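Local coordinates for Alr1585 protein (Nostoc sp., PDB 5C2I) that is a haem-containing dye-decolorizing (DyP-type) peroxidase, which probably uses hydrogen peroxide to oxidise dyes and related substrates, at residues H42-F47 / R182-I187. The protein carries 1 engineered substitution. Numbering follows the deposited sequence.
Sequences HSVHLF and REDGFI
Arg-182 lays its extended side chain beside Leu-46 and over Val-44. CG, anti to the backbone N (chi1 175°), sits alongside Leu-46, with Arg-182 CG 3.9 Å from Leu-46 CD2. The extended run from CG to NE then carries the guanidinium to Val-44, whose CG1 lies over one face, nearer the rim than the centre, 3.7 Å from Arg-182 NE. Two nitrogens hold that group side-on to Asp-184 on the same strand: NE bonds OD1, and Arg-182 NH2 meets the syn lone pair of Asp-184 OD2 at 2.9 Å, almost straight. OD1 is also bonded by Asn-167 of the second subunit. An alanine at Arg-182 would probably leave the Asp-184 carboxylate without its cationic mate and open a gap over Val-44 and Leu-46. The backbones beneath are neighbouring antiparallel strands of the ferredoxin-like sheet in the N-terminal dimeric alpha+beta barrel domain. On the sheet face opposite Arg-182 and Val-44, Glu-183 and His-45 form a hydrogen-bonded pair, His-45 N reaching Glu-183 O at 2.9 Å. The Glu-183 chain, bent at chi2, turns away to His-181 and Lys-258, while His-45 ND1 bonds Tyr-256. Further along, Ser-43 OG lies 3.7 Å from Gly-185 CA, and a CB there would run into the hydroxyl.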
loop_
_atom_site.group_PDB
_atom_site.type_symbol
_atom_site.label_atom_id
_atom_site.label_comp_id
_atom_site.label_asym_id
_atom_site.label_seq_id
_atom_site.Cartn_x
_atom_site.Cartn_y
_atom_site.Cartn_z
ATOM N N HIS A 42 15.145 11.306 -1.442
ATOM C CA HIS A 42 16.322 10.584 -1.932
ATOM C C HIS A 42 17.418 11.582 -2.261
ATOM O O HIS A 42 17.151 12.691 -2.730
ATOM C CB HIS A 42 15.981 9.784 -3.177
ATOM C CG HIS A 42 14.988 8.710 -2.938
ATOM N ND1 HIS A 42 15.340 7.482 -2.411
ATOM C CD2 HIS A 42 13.644 8.685 -3.102
ATOM C CE1 HIS A 42 14.246 6.759 -2.232
ATOM N NE2 HIS A 42 13.205 7.463 -2.652
ATOM N N SER A 43 18.653 11.176 -2.022
ATOM C CA SER A 43 19.746 12.012 -2.398
ATOM C C SER A 43 20.930 11.189 -2.861
ATOM O O SER A 43 21.013 9.969 -2.598
ATOM C CB SER A 43 20.123 12.905 -1.241
ATOM O OG SER A 43 20.566 12.129 -0.199
ATOM N N VAL A 44 21.775 11.860 -3.622
ATOM C CA VAL A 44 23.046 11.277 -4.077
ATOM C C VAL A 44 24.137 12.222 -3.624
ATOM O O VAL A 44 24.044 13.452 -3.819
ATOM C CB VAL A 44 23.076 11.068 -5.596
ATOM C CG1 VAL A 44 24.436 10.577 -6.076
ATOM C CG2 VAL A 44 21.960 10.102 -6.044
ATOM N N HIS A 45 25.166 11.643 -3.028
ATOM C CA HIS A 45 26.340 12.368 -2.573
ATOM C C HIS A 45 27.526 11.880 -3.388
ATOM O O HIS A 45 27.849 10.690 -3.338
ATOM C CB HIS A 45 26.599 12.067 -1.094
ATOM C CG HIS A 45 25.506 12.512 -0.184
ATOM N ND1 HIS A 45 25.415 12.061 1.114
ATOM C CD2 HIS A 45 24.430 13.314 -0.385
ATOM C CE1 HIS A 45 24.357 12.612 1.686
ATOM N NE2 HIS A 45 23.738 13.360 0.792
ATOM N N LEU A 46 28.148 12.782 -4.155
ATOM C CA LEU A 46 29.336 12.457 -4.953
ATOM C C LEU A 46 30.533 13.210 -4.405
ATOM O O LEU A 46 30.574 14.445 -4.430
ATOM C CB LEU A 46 29.110 12.809 -6.408
ATOM C CG LEU A 46 27.892 12.266 -7.104
ATOM C CD1 LEU A 46 27.755 12.852 -8.510
ATOM C CD2 LEU A 46 27.942 10.740 -7.140
ATOM N N PHE A 47 31.509 12.462 -3.904
ATOM C CA PHE A 47 32.731 13.036 -3.383
ATOM C C PHE A 47 33.761 13.052 -4.486
ATOM O O PHE A 47 33.989 12.035 -5.148
ATOM C CB PHE A 47 33.257 12.234 -2.196
ATOM C CG PHE A 47 32.397 12.358 -0.979
ATOM C CD1 PHE A 47 31.293 11.529 -0.799
ATOM C CD2 PHE A 47 32.663 13.306 -0.048
ATOM C CE1 PHE A 47 30.481 11.649 0.324
ATOM C CE2 PHE A 47 31.841 13.474 1.058
ATOM C CZ PHE A 47 30.773 12.633 1.261
ATOM N N ARG A 182 30.677 7.493 -3.432
ATOM C CA ARG A 182 29.261 7.819 -3.620
ATOM C C ARG A 182 28.427 7.249 -2.476
ATOM O O ARG A 182 28.638 6.110 -2.045
ATOM C CB ARG A 182 28.749 7.293 -4.960
ATOM C CG ARG A 182 27.261 7.483 -5.202
ATOM C CD ARG A 182 26.805 7.074 -6.605
ATOM N NE ARG A 182 25.346 7.033 -6.717
ATOM C CZ ARG A 182 24.648 7.189 -7.820
ATOM N NH1 ARG A 182 25.227 7.466 -8.986
ATOM N NH2 ARG A 182 23.329 7.097 -7.747
ATOM N N GLU A 183 27.431 8.025 -2.057
ATOM C CA GLU A 183 26.333 7.525 -1.253
ATOM C C GLU A 183 24.991 7.829 -1.931
ATOM O O GLU A 183 24.847 8.825 -2.670
ATOM C CB GLU A 183 26.356 8.130 0.148
ATOM C CG GLU A 183 27.612 7.824 0.983
ATOM C CD GLU A 183 27.709 6.390 1.473
ATOM O OE1 GLU A 183 26.708 5.628 1.456
ATOM O OE2 GLU A 183 28.840 6.015 1.897
ATOM N N ASP A 184 24.006 6.974 -1.634
ATOM C CA ASP A 184 22.626 7.175 -2.027
ATOM C C ASP A 184 21.802 7.189 -0.740
ATOM O O ASP A 184 21.456 6.144 -0.203
ATOM C CB ASP A 184 22.159 6.046 -2.945
ATOM C CG ASP A 184 22.713 6.181 -4.357
ATOM O OD1 ASP A 184 23.888 5.767 -4.606
ATOM O OD2 ASP A 184 21.985 6.755 -5.201
ATOM N N GLY A 185 21.557 8.388 -0.243
ATOM C CA GLY A 185 20.834 8.601 0.994
ATOM C C GLY A 185 19.345 8.474 0.811
ATOM O O GLY A 185 18.793 8.718 -0.267
ATOM N N PHE A 186 18.684 8.053 1.878
ATOM C CA PHE A 186 17.237 7.912 1.875
ATOM C C PHE A 186 16.674 8.197 3.262
ATOM O O PHE A 186 17.418 8.261 4.252
ATOM C CB PHE A 186 16.818 6.518 1.397
ATOM C CG PHE A 186 17.322 5.400 2.257
ATOM C CD1 PHE A 186 16.567 4.948 3.338
ATOM C CD2 PHE A 186 18.525 4.825 2.007
ATOM C CE1 PHE A 186 17.041 3.911 4.134
ATOM C CE2 PHE A 186 19.004 3.780 2.800
ATOM C CZ PHE A 186 18.254 3.337 3.862
ATOM N N ILE A 187 15.361 8.320 3.330
ATOM C CA ILE A 187 14.666 8.616 4.580
ATOM C C ILE A 187 14.008 7.361 5.065
ATOM O O ILE A 187 13.155 6.771 4.399
ATOM C CB ILE A 187 13.582 9.713 4.386
ATOM C CG1 ILE A 187 14.174 10.984 3.791
ATOM C CG2 ILE A 187 12.859 10.025 5.691
ATOM C CD1 ILE A 187 15.253 11.676 4.576
HETATM O O HOH W 1 17.972 6.924 -2.201
HETATM O O HOH W 2 19.731 8.088 -4.082
#